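Local coordinates for protein endonuclease and methylase LlaGI (Lactococcus lactis, PDB 5FFJ) that recognises specific DNA sequences as a Type ISP restriction-modification enzyme, combining a helicase-like ATPase with a methyltransferase in a single chain, at residues K1177-I1181 and N1212-Y1218; A1346-I1350 and L1381-I1386; R905-L911 and K940-H944. One frame throughout, in Å; residues are numbered along the deposited sequence.

Contacts 1 and 2 both lie in the region of the Type ISP specificity domain, with centres 25 Å apart and nearest atoms about 15 Å apart, so they are separate, non-touching parts of it. Contact 3 belongs to the methyltransferase; its centre is 47 Å from that of contact 1 and 51 Å from that of contact 2. The three follow one another along the chain without interlocking: contact 3 closes first, then contact 1, then contact 2. From the bound DNA, the nearest atom of contact 2 is about 6 Å away, that of contact 1 about 9 Å and that of contact 3 about 12 Å.

Contact 1. Residues K1177-I1181 and N1212-Y1218; sequences KNLLI and NLPRFTY
The carboxamide oxygen of N1178 is gripped by two backbone amides, one from each side of the contact. F1216 N reaches N1178 OD1 at 2.9 Å, lying in the carbonyl plane on a lone pair, whereas the bond from L1179 N to the same oxygen is weak. The other branch of the amide works as a donor: N1178 ND2 lies 2.7 Å from F1216 O in a nearly straight bond (172°), with the acceptor close to the amide plane. N1178 thus pairs with both the N-H and the C=O of F1216, much as a neighbouring backbone would. ND2 also bonds T1170 O, which helps fix the amide's rotation.

Farther along, the backbones pair as antiparallel strands, loosely at I1181-L1213: I1181 N meets L1213 O at 3.3 Å, and L1213 N returns to I1181 O, both bonds leaving their carbonyl planes. Next to this pair, on the N1178 side, L1180 and P1214 form an antiparallel non-hydrogen-bonded pair with CA atoms 4.0 Å apart, where the proline's missing N-H costs this pairing nothing. On the same face L1180 CD2 lies 3.8 Å from N1212 OD1. Strands 1180-1184 and 1210-1214 are the two inner members of a four-stranded antiparallel sheet, and helix 1234-1243 packs against L1179 and I1181.

At the other end R1215 turns outward, its CG anti to the backbone N (chi1 175°), which lays CG 3.7 Å above the centre of the F1216 ring; its NH2 forms a salt bridge with D1234. Y1218 OH bonds K1177 O, which lies in the plane of the tyrosine ring at its edge.

Chemically, the N1178 amide and the Y1218 phenol supply polar bonds beyond the paired strand residues, tying 1177-1178, just before strand 1180-1184 begins, to 1216-1218.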
loop_
_atom_site.group_PDB
_atom_site.type_symbol
_atom_site.label_atom_id
_atom_site.label_comp_id
_atom_site.label_asym_id
_atom_site.label_seq_id
_atom_site.Cartn_x
_atom_site.Cartn_y
_atom_site.Cartn_z
ATOM N N LYS A 1177 39.810 12.683 16.857
ATOM C CA LYS A 1177 39.276 13.635 17.825
ATOM C C LYS A 1177 38.802 14.903 17.124
ATOM O O LYS A 1177 39.603 15.635 16.543
ATOM C CB LYS A 1177 40.334 13.990 18.874
ATOM C CG LYS A 1177 40.815 12.819 19.715
ATOM C CD LYS A 1177 39.698 12.247 20.565
ATOM C CE LYS A 1177 40.209 11.142 21.469
ATOM N NZ LYS A 1177 39.117 10.551 22.289
ATOM N N ASN A 1178 37.500 15.161 17.185
ATOM C CA ASN A 1178 36.933 16.355 16.572
ATOM C C ASN A 1178 35.682 16.830 17.308
ATOM O O ASN A 1178 35.030 16.054 18.011
ATOM C CB ASN A 1178 36.603 16.080 15.103
ATOM C CG ASN A 1178 36.739 17.311 14.229
ATOM O OD1 ASN A 1178 36.650 18.442 14.708
ATOM N ND2 ASN A 1178 36.954 17.096 12.933
ATOM N N LEU A 1179 35.368 18.113 17.149
ATOM C CA LEU A 1179 34.116 18.685 17.634
ATOM C C LEU A 1179 33.310 19.217 16.459
ATOM O O LEU A 1179 33.838 19.968 15.637
ATOM C CB LEU A 1179 34.368 19.821 18.628
ATOM C CG LEU A 1179 34.927 19.508 20.016
ATOM C CD1 LEU A 1179 34.977 20.794 20.822
ATOM C CD2 LEU A 1179 34.098 18.456 20.738
ATOM N N LEU A 1180 32.042 18.828 16.373
ATOM C CA LEU A 1180 31.145 19.404 15.379
ATOM C C LEU A 1180 29.828 19.841 16.009
ATOM O O LEU A 1180 29.289 19.178 16.895
ATOM C CB LEU A 1180 30.898 18.419 14.228
ATOM C CG LEU A 1180 30.639 16.938 14.509
ATOM C CD1 LEU A 1180 29.201 16.683 14.890
ATOM C CD2 LEU A 1180 30.994 16.124 13.280
ATOM N N ILE A 1181 29.339 20.990 15.556
ATOM C CA ILE A 1181 28.067 21.532 16.006
ATOM C C ILE A 1181 26.970 21.121 15.038
ATOM O O ILE A 1181 26.830 21.714 13.970
ATOM C CB ILE A 1181 28.105 23.070 16.103
ATOM C CG1 ILE A 1181 29.235 23.512 17.030
ATOM C CG2 ILE A 1181 26.766 23.609 16.598
ATOM C CD1 ILE A 1181 29.473 25.003 17.034
ATOM N N ASN A 1212 26.333 19.919 9.949
ATOM C CA ASN A 1212 27.245 20.045 11.079
ATOM C C ASN A 1212 28.435 20.919 10.719
ATOM O O ASN A 1212 28.816 21.028 9.551
ATOM C CB ASN A 1212 27.721 18.672 11.566
ATOM C CG ASN A 1212 28.446 17.888 10.497
ATOM O OD1 ASN A 1212 29.649 18.059 10.297
ATOM N ND2 ASN A 1212 27.721 17.012 9.810
ATOM N N LEU A 1213 29.007 21.543 11.741
ATOM C CA LEU A 1213 30.068 22.520 11.567
ATOM C C LEU A 1213 31.314 22.080 12.328
ATOM O O LEU A 1213 31.463 22.398 13.508
ATOM C CB LEU A 1213 29.591 23.891 12.044
ATOM C CG LEU A 1213 28.378 24.396 11.257
ATOM C CD1 LEU A 1213 27.558 25.367 12.075
ATOM C CD2 LEU A 1213 28.829 25.040 9.955
ATOM N N PRO A 1214 32.212 21.340 11.656
ATOM C CA PRO A 1214 33.355 20.733 12.346
ATOM C C PRO A 1214 34.351 21.751 12.882
ATOM O O PRO A 1214 34.515 22.830 12.314
ATOM C CB PRO A 1214 33.997 19.867 11.259
ATOM C CG PRO A 1214 33.624 20.526 9.989
ATOM C CD PRO A 1214 32.250 21.083 10.206
ATOM N N ARG A 1215 35.007 21.393 13.980
ATOM C CA ARG A 1215 36.042 22.228 14.572
ATOM C C ARG A 1215 37.356 22.013 13.836
ATOM O O ARG A 1215 38.173 22.927 13.721
ATOM C CB ARG A 1215 36.198 21.908 16.061
ATOM C CG ARG A 1215 37.333 22.642 16.763
ATOM C CD ARG A 1215 37.112 24.146 16.777
ATOM N NE ARG A 1215 38.179 24.846 17.490
ATOM C CZ ARG A 1215 39.349 25.187 16.953
ATOM N NH1 ARG A 1215 39.622 24.896 15.688
ATOM N NH2 ARG A 1215 40.252 25.823 17.686
ATOM N N PHE A 1216 37.541 20.795 13.333
ATOM C CA PHE A 1216 38.769 20.415 12.647
ATOM C C PHE A 1216 38.483 19.711 11.326
ATOM O O PHE A 1216 37.421 19.116 11.143
ATOM C CB PHE A 1216 39.612 19.493 13.532
ATOM C CG PHE A 1216 40.061 20.120 14.821
ATOM C CD1 PHE A 1216 40.618 21.385 14.840
ATOM C CD2 PHE A 1216 39.934 19.431 16.015
ATOM C CE1 PHE A 1216 41.035 21.955 16.029
ATOM C CE2 PHE A 1216 40.347 19.995 17.204
ATOM C CZ PHE A 1216 40.899 21.258 17.210
ATOM N N THR A 1217 39.444 19.789 10.411
ATOM C CA THR A 1217 39.443 18.967 9.207
ATOM C C THR A 1217 40.792 18.272 9.094
ATOM O O THR A 1217 41.818 18.839 9.472
ATOM C CB THR A 1217 39.174 19.794 7.944
ATOM O OG1 THR A 1217 40.014 20.955 7.939
ATOM C CG2 THR A 1217 37.719 20.223 7.893
ATOM N N TYR A 1218 40.788 17.045 8.577
ATOM C CA TYR A 1218 41.995 16.222 8.536
ATOM C C TYR A 1218 42.457 15.932 7.111
ATOM O O TYR A 1218 41.706 16.103 6.150
ATOM C CB TYR A 1218 41.760 14.904 9.277
ATOM C CG TYR A 1218 41.665 15.059 10.776
ATOM C CD1 TYR A 1218 42.803 15.014 11.567
ATOM C CD2 TYR A 1218 40.439 15.253 11.399
ATOM C CE1 TYR A 1218 42.726 15.155 12.934
ATOM C CE2 TYR A 1218 40.352 15.397 12.770
ATOM C CZ TYR A 1218 41.499 15.348 13.532
ATOM O OH TYR A 1218 41.424 15.489 14.898
#

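Contact 2. Residues A1346-I1350 and L1381-I1386; sequences AIEWI and LLLSVI
I1347, I1350 and V1385 carry the packing of two antiparallel helices, 1346-1353 and 1377-1398, whose short segments run at 169° with axes 9.2 Å apart. No hydrogen bond crosses the interface; aliphatic branches fill it. V1385 divides its two methyls between successive turns of the opposite helix: CG1 rests on A1346 CB at 3.7 Å, while CG2 faces I1350 CG1 at 4.0 Å. I1347 likewise splits its reach. Its CG2 is anti to the backbone N and turns to L1382 CD1, whereas CG1, beside the N (chi1 -65°), starts an extended arm whose CD1 lies 3.6 Å from I1386 CG1. The isoleucines I1347 and I1386 meet at a slant, not alongside. With an alanine here, the contacts of both branches would go, which would probably open a gap between I1386 and L1382 and leave the L1382 methyl less firmly held. Strand 1321-1322 also borders this side, with I1321 touching both I1347 and L1382. The contact joins a short helix of the specificity region to the long helix near the C-terminus of the chain. At the far end I1350 bends at chi2 (-58°), bringing its CD1 to 3.8 Å from L1381 CD2.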
loop_
_atom_site.group_PDB
_atom_site.type_symbol
_atom_site.label_atom_id
_atom_site.label_comp_id
_atom_site.label_asym_id
_atom_site.label_seq_id
_atom_site.Cartn_x
_atom_site.Cartn_y
_atom_site.Cartn_z
ATOM N N ALA A 1346 14.481 16.145 25.093
ATOM C CA ALA A 1346 15.667 15.299 25.219
ATOM C C ALA A 1346 15.343 14.019 25.975
ATOM O O ALA A 1346 15.810 12.939 25.618
ATOM C CB ALA A 1346 16.789 16.063 25.923
ATOM N N ILE A 1347 14.536 14.149 27.021
ATOM C CA ILE A 1347 14.149 13.002 27.829
ATOM C C ILE A 1347 13.358 11.998 26.995
ATOM O O ILE A 1347 13.531 10.787 27.136
ATOM C CB ILE A 1347 13.318 13.444 29.052
ATOM C CG1 ILE A 1347 14.182 14.301 29.980
ATOM C CG2 ILE A 1347 12.786 12.233 29.812
ATOM C CD1 ILE A 1347 13.406 15.063 31.026
ATOM N N GLU A 1348 12.501 12.506 26.116
ATOM C CA GLU A 1348 11.643 11.650 25.309
ATOM C C GLU A 1348 12.444 10.919 24.234
ATOM O O GLU A 1348 12.015 9.877 23.737
ATOM C CB GLU A 1348 10.523 12.470 24.665
ATOM C CG GLU A 1348 9.146 11.823 24.751
ATOM C CD GLU A 1348 8.614 11.742 26.171
ATOM O OE1 GLU A 1348 8.848 12.685 26.956
ATOM O OE2 GLU A 1348 7.957 10.731 26.503
ATOM N N TRP A 1349 13.603 11.464 23.874
ATOM C CA TRP A 1349 14.480 10.798 22.916
ATOM C C TRP A 1349 15.034 9.519 23.522
ATOM O O TRP A 1349 15.102 8.487 22.857
ATOM C CB TRP A 1349 15.627 11.711 22.483
ATOM C CG TRP A 1349 15.278 12.623 21.352
ATOM C CD1 TRP A 1349 15.037 13.965 21.422
ATOM C CD2 TRP A 1349 15.125 12.260 19.977
ATOM N NE1 TRP A 1349 14.746 14.460 20.173
ATOM C CE2 TRP A 1349 14.795 13.433 19.269
ATOM C CE3 TRP A 1349 15.239 11.057 19.274
ATOM C CZ2 TRP A 1349 14.575 13.436 17.894
ATOM C CZ3 TRP A 1349 15.022 11.064 17.908
ATOM C CH2 TRP A 1349 14.693 12.245 17.235
ATOM N N ILE A 1350 15.427 9.593 24.789
ATOM C CA ILE A 1350 15.940 8.428 25.496
ATOM C C ILE A 1350 14.856 7.352 25.578
ATOM O O ILE A 1350 15.119 6.177 25.322
ATOM C CB ILE A 1350 16.426 8.795 26.915
ATOM C CG1 ILE A 1350 17.460 9.925 26.858
ATOM C CG2 ILE A 1350 17.011 7.573 27.615
ATOM C CD1 ILE A 1350 18.691 9.616 26.018
ATOM N N LEU A 1381 22.033 7.346 32.098
ATOM C CA LEU A 1381 21.869 8.263 30.979
ATOM C C LEU A 1381 20.571 9.052 31.109
ATOM O O LEU A 1381 20.573 10.279 30.994
ATOM C CB LEU A 1381 21.895 7.495 29.656
ATOM C CG LEU A 1381 21.510 8.275 28.396
ATOM C CD1 LEU A 1381 22.450 9.447 28.156
ATOM C CD2 LEU A 1381 21.497 7.347 27.197
ATOM N N LEU A 1382 19.471 8.344 31.351
ATOM C CA LEU A 1382 18.166 8.980 31.496
ATOM C C LEU A 1382 18.202 10.053 32.573
ATOM O O LEU A 1382 17.856 11.208 32.326
ATOM C CB LEU A 1382 17.093 7.942 31.833
ATOM C CG LEU A 1382 15.753 8.506 32.314
ATOM C CD1 LEU A 1382 15.062 9.279 31.202
ATOM C CD2 LEU A 1382 14.863 7.397 32.837
ATOM N N LEU A 1383 18.618 9.656 33.770
ATOM C CA LEU A 1383 18.679 10.565 34.904
ATOM C C LEU A 1383 19.517 11.796 34.575
ATOM O O LEU A 1383 19.121 12.920 34.879
ATOM C CB LEU A 1383 19.256 9.849 36.130
ATOM C CG LEU A 1383 18.415 8.714 36.720
ATOM C CD1 LEU A 1383 19.145 8.057 37.885
ATOM C CD2 LEU A 1383 17.050 9.212 37.169
ATOM N N SER A 1384 20.664 11.577 33.940
ATOM C CA SER A 1384 21.568 12.668 33.590
ATOM C C SER A 1384 20.916 13.630 32.605
ATOM O O SER A 1384 21.001 14.846 32.772
ATOM C CB SER A 1384 22.869 12.122 32.997
ATOM O OG SER A 1384 23.587 11.357 33.951
ATOM N N VAL A 1385 20.264 13.076 31.588
ATOM C CA VAL A 1385 19.630 13.881 30.547
ATOM C C VAL A 1385 18.559 14.811 31.123
ATOM O O VAL A 1385 18.361 15.917 30.616
ATOM C CB VAL A 1385 19.017 12.977 29.451
ATOM C CG1 VAL A 1385 18.020 13.742 28.588
ATOM C CG2 VAL A 1385 20.119 12.396 28.579
ATOM N N ILE A 1386 17.873 14.369 32.176
ATOM C CA ILE A 1386 16.895 15.220 32.848
ATOM C C ILE A 1386 17.564 16.478 33.390
ATOM O O ILE A 1386 17.015 17.572 33.291
ATOM C CB ILE A 1386 16.190 14.496 34.017
ATOM C CG1 ILE A 1386 15.403 13.288 33.506
ATOM C CG2 ILE A 1386 15.252 15.461 34.752
ATOM C CD1 ILE A 1386 14.701 12.491 34.591
#

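Contact 3. Residues R905-L911 and K940-H944; sequences RWASNRL and KEFNH
R905 starts from the side of its helix facing away from E941, yet its guanidinium doubles back to grip that carboxylate end-on with two nitrogens. The reversal comes from bends at two successive torsions (chi2 71°, chi3 -80°). NH1 of R905 meets E941 OE2 at 3.0 Å, within the guanidinium plane and on the oxygen's syn lone pair. R905 NH2 approaches E941 OE1 at 2.8 Å, also from the syn side but tilted, the two flat groups being turned 32° from one another. The carboxylate comes on an arm extended beyond CG, and the salt bridge probably helps balance both charges. N909 OD1 adds two weak bonds, to R905 NE and NH2.

Beside the ion pair the F942 ring takes over the contact. Its rim points at S908, whose OG lies in the ring plane 3.3 Å from F942 CZ; that hydroxyl is hydrogen-bonded to I904 O. L911 approaches the ring at a slant, its CD2 4.1 Å from F942 CE2.

L911 and F942 both rest on I917 of strand 915-922 and on K984 of strand 977-984. The contact joins helix 899-910 to the end of helix 932-941 over neighbouring strands of the mixed sheet, whose first seven strands run 3-2-1-4-5-7-6, with strand 977-984 antiparallel to its neighbours, the order of the Rossmann-like class I methyltransferase fold.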
loop_
_atom_site.group_PDB
_atom_site.type_symbol
_atom_site.label_atom_id
_atom_site.label_comp_id
_atom_site.label_asym_id
_atom_site.label_seq_id
_atom_site.Cartn_x
_atom_site.Cartn_y
_atom_site.Cartn_z
ATOM N N ARG A 905 2.193 20.718 -14.398
ATOM C CA ARG A 905 2.929 21.043 -15.614
ATOM C C ARG A 905 2.122 20.651 -16.847
ATOM O O ARG A 905 1.826 21.490 -17.698
ATOM C CB ARG A 905 4.287 20.336 -15.624
ATOM C CG ARG A 905 5.149 20.596 -16.862
ATOM C CD ARG A 905 5.688 22.017 -16.889
ATOM N NE ARG A 905 4.702 22.980 -17.373
ATOM C CZ ARG A 905 4.800 24.297 -17.216
ATOM N NH1 ARG A 905 5.836 24.822 -16.574
ATOM N NH2 ARG A 905 3.854 25.091 -17.695
ATOM N N TRP A 906 1.774 19.371 -16.929
ATOM C CA TRP A 906 1.032 18.836 -18.065
ATOM C C TRP A 906 -0.281 19.580 -18.279
ATOM O O TRP A 906 -0.702 19.801 -19.414
ATOM C CB TRP A 906 0.758 17.346 -17.860
ATOM C CG TRP A 906 0.099 16.690 -19.030
ATOM C CD1 TRP A 906 0.707 15.967 -20.013
ATOM C CD2 TRP A 906 -1.299 16.695 -19.342
ATOM N NE1 TRP A 906 -0.224 15.519 -20.917
ATOM C CE2 TRP A 906 -1.464 15.953 -20.528
ATOM C CE3 TRP A 906 -2.427 17.253 -18.733
ATOM C CZ2 TRP A 906 -2.710 15.756 -21.117
ATOM C CZ3 TRP A 906 -3.664 17.056 -19.321
ATOM C CH2 TRP A 906 -3.795 16.314 -20.500
ATOM N N ALA A 907 -0.925 19.960 -17.182
ATOM C CA ALA A 907 -2.187 20.687 -17.247
ATOM C C ALA A 907 -1.948 22.137 -17.650
ATOM O O ALA A 907 -2.715 22.706 -18.425
ATOM C CB ALA A 907 -2.909 20.617 -15.911
ATOM N N SER A 908 -0.881 22.729 -17.119
ATOM C CA SER A 908 -0.505 24.093 -17.473
ATOM C C SER A 908 -0.254 24.204 -18.972
ATOM O O SER A 908 -0.584 25.214 -19.594
ATOM C CB SER A 908 0.738 24.533 -16.695
ATOM O OG SER A 908 0.407 24.927 -15.375
ATOM N N ASN A 909 0.333 23.157 -19.545
ATOM C CA ASN A 909 0.562 23.096 -20.984
ATOM C C ASN A 909 -0.736 22.857 -21.740
ATOM O O ASN A 909 -1.061 23.581 -22.681
ATOM C CB ASN A 909 1.558 21.986 -21.326
ATOM C CG ASN A 909 2.891 22.163 -20.632
ATOM O OD1 ASN A 909 3.328 23.286 -20.376
ATOM N ND2 ASN A 909 3.548 21.049 -20.322
ATOM N N ARG A 910 -1.474 21.834 -21.322
ATOM C CA ARG A 910 -2.683 21.421 -22.025
ATOM C C ARG A 910 -3.780 22.481 -21.922
ATOM O O ARG A 910 -4.719 22.493 -22.718
ATOM C CB ARG A 910 -3.179 20.077 -21.475
ATOM C CG ARG A 910 -4.421 19.515 -22.157
ATOM C CD ARG A 910 -4.220 19.299 -23.651
ATOM N NE ARG A 910 -5.494 19.291 -24.371
ATOM C CZ ARG A 910 -6.113 18.202 -24.824
ATOM N NH1 ARG A 910 -5.589 16.991 -24.659
ATOM N NH2 ARG A 910 -7.269 18.332 -25.460
ATOM N N LEU A 911 -3.647 23.373 -20.946
ATOM C CA LEU A 911 -4.585 24.477 -20.775
ATOM C C LEU A 911 -4.405 25.495 -21.909
ATOM O O LEU A 911 -3.365 25.506 -22.569
ATOM C CB LEU A 911 -4.373 25.137 -19.410
ATOM C CG LEU A 911 -5.317 26.272 -19.008
ATOM C CD1 LEU A 911 -6.771 25.804 -18.964
ATOM C CD2 LEU A 911 -4.886 26.872 -17.668
ATOM N N LYS A 940 4.209 33.796 -12.898
ATOM C CA LYS A 940 4.318 34.342 -14.248
ATOM C C LYS A 940 3.308 33.688 -15.189
ATOM O O LYS A 940 2.667 34.365 -15.990
ATOM C CB LYS A 940 5.738 34.152 -14.794
ATOM C CG LYS A 940 6.798 34.999 -14.104
ATOM C CD LYS A 940 8.171 34.794 -14.731
ATOM C CE LYS A 940 9.203 35.740 -14.136
ATOM N NZ LYS A 940 10.532 35.599 -14.796
ATOM N N GLU A 941 3.169 32.370 -15.084
ATOM C CA GLU A 941 2.303 31.615 -15.988
ATOM C C GLU A 941 0.817 31.846 -15.727
ATOM O O GLU A 941 -0.022 31.511 -16.564
ATOM C CB GLU A 941 2.604 30.118 -15.885
ATOM C CG GLU A 941 4.000 29.732 -16.347
ATOM C CD GLU A 941 4.168 28.235 -16.518
ATOM O OE1 GLU A 941 3.145 27.518 -16.561
ATOM O OE2 GLU A 941 5.326 27.774 -16.609
ATOM N N PHE A 942 0.493 32.409 -14.565
ATOM C CA PHE A 942 -0.897 32.648 -14.186
ATOM C C PHE A 942 -1.099 34.056 -13.641
ATOM O O PHE A 942 -0.155 34.706 -13.188
ATOM C CB PHE A 942 -1.351 31.620 -13.151
ATOM C CG PHE A 942 -1.350 30.208 -13.660
ATOM C CD1 PHE A 942 -0.204 29.433 -13.591
ATOM C CD2 PHE A 942 -2.494 29.659 -14.212
ATOM C CE1 PHE A 942 -0.203 28.132 -14.062
ATOM C CE2 PHE A 942 -2.500 28.361 -14.682
ATOM C CZ PHE A 942 -1.353 27.595 -14.608
ATOM N N ASN A 943 -2.348 34.510 -13.681
ATOM C CA ASN A 943 -2.703 35.856 -13.257
ATOM C C ASN A 943 -3.217 35.869 -11.826
ATOM O O ASN A 943 -2.714 36.608 -10.978
ATOM C CB ASN A 943 -3.759 36.435 -14.197
ATOM C CG ASN A 943 -3.373 36.294 -15.653
ATOM O OD1 ASN A 943 -3.995 35.542 -16.400
ATOM N ND2 ASN A 943 -2.335 37.012 -16.061
ATOM N N HIS A 944 -4.229 35.048 -11.571
ATOM C CA HIS A 944 -4.787 34.899 -10.235
ATOM C C HIS A 944 -4.633 33.456 -9.767
ATOM O O HIS A 944 -4.976 32.519 -10.489
ATOM C CB HIS A 944 -6.261 35.313 -10.213
ATOM C CG HIS A 944 -6.510 36.697 -10.727
ATOM N ND1 HIS A 944 -6.547 37.802 -9.906
ATOM C CD2 HIS A 944 -6.741 37.154 -11.982
ATOM C CE1 HIS A 944 -6.787 38.880 -10.631
ATOM N NE2 HIS A 944 -6.908 38.514 -11.894
#